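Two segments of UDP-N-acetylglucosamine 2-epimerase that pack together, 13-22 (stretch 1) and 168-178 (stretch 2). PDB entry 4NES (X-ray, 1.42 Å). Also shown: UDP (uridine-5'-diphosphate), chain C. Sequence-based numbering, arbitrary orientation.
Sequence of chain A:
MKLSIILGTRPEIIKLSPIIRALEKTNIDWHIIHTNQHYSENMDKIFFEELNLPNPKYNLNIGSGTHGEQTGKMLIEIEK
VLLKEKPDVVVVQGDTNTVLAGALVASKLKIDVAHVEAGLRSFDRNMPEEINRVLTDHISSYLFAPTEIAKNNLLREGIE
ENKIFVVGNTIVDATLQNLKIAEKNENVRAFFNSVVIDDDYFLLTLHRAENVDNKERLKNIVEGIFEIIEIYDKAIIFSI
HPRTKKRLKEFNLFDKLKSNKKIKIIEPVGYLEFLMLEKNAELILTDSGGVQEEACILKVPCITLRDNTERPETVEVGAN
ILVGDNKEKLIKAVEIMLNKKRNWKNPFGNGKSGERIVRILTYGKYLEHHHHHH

Stretch 1 (13-22) IIKLSPIIRA
Stretch 2 (168-178) GNTIVDATLQN

Stretch 1, part of a longer helix, crosses the stretch 2 helix, which continues past Asn178, nearly at right angles, their N-to-C directions 82° apart and their axes approaching to 7.8 Å. Lys15 lies over Ile171 (CA to CA 5.5 Å) and Pro18 over Ala174 (6.1 Å). Together the stretches bury 464 Å², nearly half of it from Lys15, Pro18 and Thr170.

Pro18 (phi/psi -69/-28, C-gamma exo) is a knob among Thr170, Asp173, Ala174 and Gln177: its CG lies 3.5 Å from Thr170 O, 3.5 Å from Asp173 CB and 4.1 Å from Ala174 CB. Lacking an amide hydrogen, it cannot bond to the preceding turn, and the first helix kinks here.

Ile19 N, likewise unbonded to that turn, lies 4.9 Å from Lys15 O, which accepts a hydrogen bond from Thr170 OG1 (chi1 p) at 2.7 Å. The extended Lys15 side chain (m, t, t, t) lays CE 3.7 Å from Ile171 CB, while its NZ is bonded elsewhere in the structure. Asn169 (chi1 t) caps the second helix, OD1 accepting from Ile171 N at 2.9 Å.

Ile14 (m, t) adds an apolar contact, CG2 to Ile171 CD1 (t, p) at 3.8 Å. At the far end, one water accepts from Arg21 NH1 (3.0 Å) and donates to Gln177 OE1 (2.8 Å), bridging the helices.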

ATOM      1  N   ILE A  13       9.743   2.371  19.059  1.00  7.10           N
ATOM      2  CA  ILE A  13       9.936   3.288  20.174  1.00  8.12           C
ATOM      3  C   ILE A  13      11.429   3.588  20.313  1.00  7.72           C
ATOM      4  O   ILE A  13      11.849   4.748  20.460  1.00  9.05           O
ATOM      5  CB  ILE A  13       9.374   2.699  21.486  1.00  8.17           C
ATOM      6  CG1 ILE A  13       7.866   2.471  21.362  1.00 11.08           C
ATOM      7  CG2 ILE A  13       9.675   3.617  22.654  1.00  8.86           C
ATOM      8  CD1 ILE A  13       7.302   1.492  22.386  1.00 11.94           C
ATOM      9  N   ILE A  14      12.238   2.544  20.226  1.00  7.22           N
ATOM     10  CA  ILE A  14      13.683   2.689  20.364  1.00  6.96           C
ATOM     11  C   ILE A  14      14.243   3.543  19.222  1.00  6.70           C
ATOM     12  O   ILE A  14      14.999   4.494  19.462  1.00  7.43           O
ATOM     13  CB  ILE A  14      14.352   1.295  20.413  1.00  8.31           C
ATOM     14  CG1 ILE A  14      13.933   0.550  21.690  1.00  7.84           C
ATOM     15  CG2 ILE A  14      15.866   1.413  20.288  1.00  9.59           C
ATOM     16  CD1 ILE A  14      14.231  -0.926  21.646  1.00  8.96           C
ATOM     17  N   LYS A  15      13.853   3.237  17.988  1.00  7.47           N
ATOM     18  CA  LYS A  15      14.407   3.938  16.837  1.00  5.93           C
ATOM     19  C   LYS A  15      13.873   5.355  16.644  1.00  8.47           C
ATOM     20  O   LYS A  15      14.497   6.168  15.961  1.00  8.33           O
ATOM     21  CB  LYS A  15      14.252   3.090  15.566  1.00  6.64           C
ATOM     22  CG  LYS A  15      15.316   2.013  15.499  1.00  7.05           C
ATOM     23  CD  LYS A  15      15.079   1.019  14.367  1.00  8.72           C
ATOM     24  CE  LYS A  15      16.298   0.128  14.149  1.00  9.96           C
ATOM     25  NZ  LYS A  15      16.050  -0.939  13.119  1.00 10.05           N
ATOM     26  N   LEU A  16      12.728   5.658  17.244  1.00  7.29           N
ATOM     27  CA  LEU A  16      12.204   7.024  17.223  1.00  8.11           C
ATOM     28  C   LEU A  16      12.743   7.865  18.369  1.00  7.85           C
ATOM     29  O   LEU A  16      12.665   9.095  18.317  1.00  8.15           O
ATOM     30  CB  LEU A  16      10.671   7.041  17.261  1.00  8.46           C
ATOM     31  CG  LEU A  16      10.034   6.661  15.925  1.00  8.02           C
ATOM     32  CD1 LEU A  16       8.586   6.224  16.139  1.00 10.78           C
ATOM     33  CD2 LEU A  16      10.136   7.826  14.923  1.00 11.46           C
ATOM     34  N   SER A  17      13.296   7.230  19.398  1.00  7.99           N
ATOM     35  CA  SER A  17      13.819   7.989  20.539  1.00  8.62           C
ATOM     36  C   SER A  17      14.834   9.098  20.179  1.00  8.57           C
ATOM     37  O   SER A  17      14.760  10.194  20.751  1.00  8.85           O
ATOM     38  CB  SER A  17      14.310   7.072  21.684  1.00 10.35           C
ATOM     39  OG  SER A  17      15.514   6.379  21.397  1.00 13.27           O
ATOM     40  N   PRO A  18      15.752   8.852  19.220  1.00  8.38           N
ATOM     41  CA  PRO A  18      16.655   9.957  18.866  1.00  9.93           C
ATOM     42  C   PRO A  18      15.953  11.098  18.140  1.00  8.94           C
ATOM     43  O   PRO A  18      16.413  12.252  18.225  1.00  9.25           O
ATOM     44  CB  PRO A  18      17.679   9.296  17.943  1.00 10.79           C
ATOM     45  CG  PRO A  18      17.642   7.825  18.323  1.00  8.80           C
ATOM     46  CD  PRO A  18      16.199   7.571  18.633  1.00  7.14           C
ATOM     47  N   ILE A  19      14.876  10.797  17.419  1.00  8.42           N
ATOM     48  CA  ILE A  19      14.087  11.845  16.772  1.00  8.95           C
ATOM     49  C   ILE A  19      13.341  12.673  17.812  1.00  8.36           C
ATOM     50  O   ILE A  19      13.319  13.919  17.753  1.00  9.06           O
ATOM     51  CB  ILE A  19      13.134  11.239  15.727  1.00  8.49           C
ATOM     52  CG1 ILE A  19      13.964  10.770  14.534  1.00 10.61           C
ATOM     53  CG2 ILE A  19      12.089  12.258  15.296  1.00  9.09           C
ATOM     54  CD1 ILE A  19      13.229   9.829  13.608  1.00 13.61           C
ATOM     55  N   ILE A  20      12.770  11.993  18.799  1.00 10.09           N
ATOM     56  CA  ILE A  20      12.145  12.669  19.926  1.00 10.50           C
ATOM     57  C   ILE A  20      13.153  13.544  20.679  1.00 10.16           C
ATOM     58  O   ILE A  20      12.838  14.702  21.001  1.00 10.56           O
ATOM     59  CB  ILE A  20      11.454  11.651  20.859  1.00 12.54           C
ATOM     60  CG1 ILE A  20      10.255  11.039  20.123  1.00 12.42           C
ATOM     61  CG2 ILE A  20      11.050  12.297  22.192  1.00 14.07           C
ATOM     62  CD1 ILE A  20       9.700   9.768  20.739  1.00 16.02           C
ATOM     63  N   ARG A  21      14.362  13.037  20.927  1.00 11.17           N
ATOM     64  CA  ARG A  21      15.407  13.837  21.595  1.00  9.86           C
ATOM     65  C   ARG A  21      15.680  15.124  20.815  1.00 12.51           C
ATOM     66  O   ARG A  21      15.811  16.224  21.390  1.00 12.64           O
ATOM     67  CB  ARG A  21      16.706  13.035  21.724  1.00 13.00           C
ATOM     68  CG  ARG A  21      16.723  11.948  22.804  1.00 14.62           C
ATOM     69  CD  ARG A  21      16.800  12.530  24.215  1.00 18.80           C
ATOM     70  NE  ARG A  21      15.479  12.854  24.740  1.00 19.81           N
ATOM     71  CZ  ARG A  21      14.666  11.970  25.316  1.00 20.69           C
ATOM     72  NH1 ARG A  21      15.042  10.704  25.452  1.00 28.07           N
ATOM     73  NH2 ARG A  21      13.478  12.351  25.757  1.00 25.97           N
ATOM     74  N   ALA A  22      15.735  14.995  19.494  1.00 10.00           N
ATOM     75  CA  ALA A  22      15.991  16.149  18.642  1.00 12.05           C
ATOM     76  C   ALA A  22      14.816  17.127  18.625  1.00 10.66           C
ATOM     77  O   ALA A  22      15.019  18.342  18.712  1.00 11.96           O
ATOM     78  CB  ALA A  22      16.342  15.707  17.240  1.00 10.97           C
ATOM     79  N   GLY A 168      21.816   7.885   7.620  1.00  7.76           N
ATOM     80  CA  GLY A 168      22.252   6.888   8.583  1.00  8.25           C
ATOM     81  C   GLY A 168      21.045   6.290   9.273  1.00  7.93           C
ATOM     82  O   GLY A 168      19.913   6.705   9.026  1.00  9.21           O
ATOM     83  N   ASN A 169      21.281   5.301  10.130  1.00  7.16           N
ATOM     84  CA  ASN A 169      20.200   4.698  10.895  1.00  7.23           C
ATOM     85  C   ASN A 169      20.185   5.252  12.308  1.00  7.30           C
ATOM     86  O   ASN A 169      21.220   5.266  12.978  1.00  7.57           O
ATOM     87  CB  ASN A 169      20.325   3.168  10.897  1.00  9.44           C
ATOM     88  CG  ASN A 169      19.035   2.475  11.307  1.00  9.67           C
ATOM     89  OD1 ASN A 169      18.439   2.781  12.338  1.00  9.19           O
ATOM     90  ND2 ASN A 169      18.570   1.555  10.464  1.00 13.16           N
ATOM     91  N   THR A 170      19.013   5.710  12.761  1.00  7.64           N
ATOM     92  CA  THR A 170      18.874   6.228  14.131  1.00  8.12           C
ATOM     93  C   THR A 170      19.241   5.211  15.222  1.00  8.00           C
ATOM     94  O   THR A 170      19.453   5.597  16.383  1.00  7.39           O
ATOM     95  CB  THR A 170      17.453   6.744  14.425  1.00  8.71           C
ATOM     96  OG1 THR A 170      16.522   5.668  14.276  1.00  9.24           O
ATOM     97  CG2 THR A 170      17.064   7.889  13.489  1.00  9.92           C
ATOM     98  N   ILE A 171      19.311   3.926  14.886  1.00  7.52           N
ATOM     99  CA  ILE A 171      19.725   2.947  15.876  1.00  8.59           C
ATOM    100  C   ILE A 171      21.161   3.205  16.335  1.00  8.76           C
ATOM    101  O   ILE A 171      21.511   2.893  17.482  1.00  9.55           O
ATOM    102  CB  ILE A 171      19.554   1.497  15.369  1.00  7.25           C
ATOM    103  CG1 ILE A 171      19.571   0.523  16.540  1.00 10.53           C
ATOM    104  CG2 ILE A 171      20.610   1.145  14.325  1.00  9.73           C
ATOM    105  CD1 ILE A 171      18.437   0.739  17.506  1.00 13.38           C
ATOM    106  N   VAL A 172      21.993   3.806  15.480  1.00  7.53           N
ATOM    107  CA  VAL A 172      23.330   4.198  15.921  1.00  7.71           C
ATOM    108  C   VAL A 172      23.229   5.246  17.025  1.00  8.98           C
ATOM    109  O   VAL A 172      23.867   5.104  18.067  1.00  9.83           O
ATOM    110  CB  VAL A 172      24.214   4.731  14.772  1.00  8.27           C
ATOM    111  CG1 VAL A 172      25.617   5.075  15.291  1.00 10.41           C
ATOM    112  CG2 VAL A 172      24.312   3.711  13.669  1.00 10.05           C
ATOM    113  N   ASP A 173      22.431   6.292  16.800  1.00  9.38           N
ATOM    114  CA  ASP A 173      22.192   7.303  17.833  1.00  9.31           C
ATOM    115  C   ASP A 173      21.750   6.639  19.132  1.00  8.90           C
ATOM    116  O   ASP A 173      22.256   6.952  20.206  1.00 10.28           O
ATOM    117  CB  ASP A 173      21.034   8.253  17.478  1.00 10.25           C
ATOM    118  CG  ASP A 173      21.121   8.880  16.092  1.00 12.93           C
ATOM    119  OD1 ASP A 173      21.686   8.302  15.148  1.00 12.71           O
ATOM    120  OD2 ASP A 173      20.526   9.972  15.942  1.00 11.36           O
ATOM    121  N   ALA A 174      20.766   5.748  19.039  1.00  8.39           N
ATOM    122  CA  ALA A 174      20.179   5.133  20.226  1.00  9.09           C
ATOM    123  C   ALA A 174      21.201   4.289  20.986  1.00 12.62           C
ATOM    124  O   ALA A 174      21.311   4.373  22.219  1.00 11.85           O
ATOM    125  CB  ALA A 174      18.973   4.296  19.852  1.00 10.94           C
ATOM    126  N   THR A 175      21.962   3.493  20.248  1.00 13.84           N
ATOM    127  CA  THR A 175      22.941   2.615  20.868  1.00 19.30           C
ATOM    128  C   THR A 175      24.040   3.482  21.483  1.00 18.51           C
ATOM    129  O   THR A 175      24.552   3.175  22.566  1.00 25.33           O
ATOM    130  CB  THR A 175      23.499   1.587  19.845  1.00 17.11           C
ATOM    131  OG1 THR A 175      22.412   0.950  19.161  1.00 22.35           O
ATOM    132  CG2 THR A 175      24.316   0.526  20.539  1.00 27.06           C
ATOM    133  N   LEU A 176      24.354   4.594  20.820  1.00 20.09           N
ATOM    134  CA  LEU A 176      25.361   5.551  21.281  1.00 27.61           C
ATOM    135  C   LEU A 176      24.884   6.507  22.385  1.00 23.22           C
ATOM    136  O   LEU A 176      25.712   7.005  23.158  1.00 30.46           O
ATOM    137  CB  LEU A 176      25.902   6.364  20.099  1.00 30.88           C
ATOM    138  CG  LEU A 176      27.174   5.896  19.387  1.00 33.63           C
ATOM    139  CD1 LEU A 176      28.403   6.418  20.132  1.00 31.24           C
ATOM    140  CD2 LEU A 176      27.231   4.380  19.246  1.00 35.55           C
ATOM    141  N   GLN A 177      23.581   6.788  22.459  1.00 23.52           N
ATOM    142  CA  GLN A 177      23.044   7.618  23.548  1.00 18.87           C
ATOM    143  C   GLN A 177      22.886   6.790  24.838  1.00 23.84           C
ATOM    144  O   GLN A 177      23.025   7.327  25.941  1.00 36.16           O
ATOM    145  CB  GLN A 177      21.757   8.431  23.150  1.00 28.23           C
ATOM    146  CG  GLN A 177      20.504   7.658  22.593  1.00 31.68           C
ATOM    147  CD  GLN A 177      19.314   8.546  22.056  1.00 19.40           C
ATOM    148  OE1 GLN A 177      18.134   8.216  22.266  1.00  4.62           O
ATOM    149  NE2 GLN A 177      19.634   9.625  21.352  1.00  5.93           N
ATOM    150  N   ASN A 178      22.679   5.479  24.698  1.00 15.40           N
ATOM    151  CA  ASN A 178      22.254   4.628  25.820  1.00 12.62           C
ATOM    152  C   ASN A 178      23.261   3.603  26.367  1.00 17.68           C
ATOM    153  O   ASN A 178      23.113   3.156  27.510  1.00 13.16           O
ATOM    154  CB  ASN A 178      20.921   3.936  25.502  1.00 12.65           C
ATOM    155  CG  ASN A 178      19.770   4.917  25.393  1.00 15.96           C
ATOM    156  OD1 ASN A 178      19.259   5.408  26.400  1.00 17.14           O
ATOM    157  ND2 ASN A 178      19.364   5.215  24.169  1.00 14.24           N
TER
HETATM  158  N1  UDP C 401      15.331  -5.350  22.524  1.00  8.56           N
HETATM  159  C2  UDP C 401      15.167  -5.015  23.825  1.00  9.18           C
HETATM  160  N3  UDP C 401      14.934  -5.980  24.742  1.00  8.77           N
HETATM  161  C4  UDP C 401      14.853  -7.287  24.412  1.00  9.76           C
HETATM  162  C5  UDP C 401      15.015  -7.672  23.074  1.00  9.33           C
HETATM  163  C6  UDP C 401      15.247  -6.657  22.139  1.00  8.40           C
HETATM  164  O2  UDP C 401      15.231  -3.835  24.179  1.00  9.59           O
HETATM  165  O4  UDP C 401      14.603  -8.240  25.395  1.00 11.05           O
HETATM  166  C1' UDP C 401      15.540  -4.341  21.470  1.00  8.82           C
HETATM  167  C2' UDP C 401      16.741  -4.413  20.685  1.00  7.98           C
HETATM  168  O2' UDP C 401      17.830  -3.863  21.390  1.00 10.09           O
HETATM  169  C3' UDP C 401      16.380  -3.698  19.453  1.00  8.45           C
HETATM  170  C4' UDP C 401      14.944  -3.903  19.334  1.00  8.06           C
HETATM  171  O4' UDP C 401      14.513  -4.552  20.504  1.00  8.79           O
HETATM  172  O3' UDP C 401      16.650  -2.324  19.491  1.00  9.73           O
HETATM  173  C5' UDP C 401      14.555  -4.775  18.189  1.00 10.60           C
HETATM  174  O5' UDP C 401      13.176  -5.053  18.182  1.00  9.80           O
HETATM  175  PA  UDP C 401      12.581  -6.418  17.640  1.00  9.19           P
HETATM  176  O1A UDP C 401      11.400  -6.788  18.511  1.00 12.00           O
HETATM  177  O2A UDP C 401      13.666  -7.473  17.651  1.00  9.84           O
HETATM  178  O3A UDP C 401      12.012  -6.165  16.190  1.00  9.47           O
HETATM  179  PB  UDP C 401      12.656  -5.962  14.775  1.00  7.66           P
HETATM  180  O1B UDP C 401      13.903  -5.097  14.889  1.00 10.49           O
HETATM  181  O2B UDP C 401      12.951  -7.314  14.178  1.00  8.28           O
HETATM  182  O3B UDP C 401      11.552  -5.274  14.022  1.00  8.93           O
HETATM  183  O   HOH W   1      17.438   9.096  24.814  1.00 29.73           O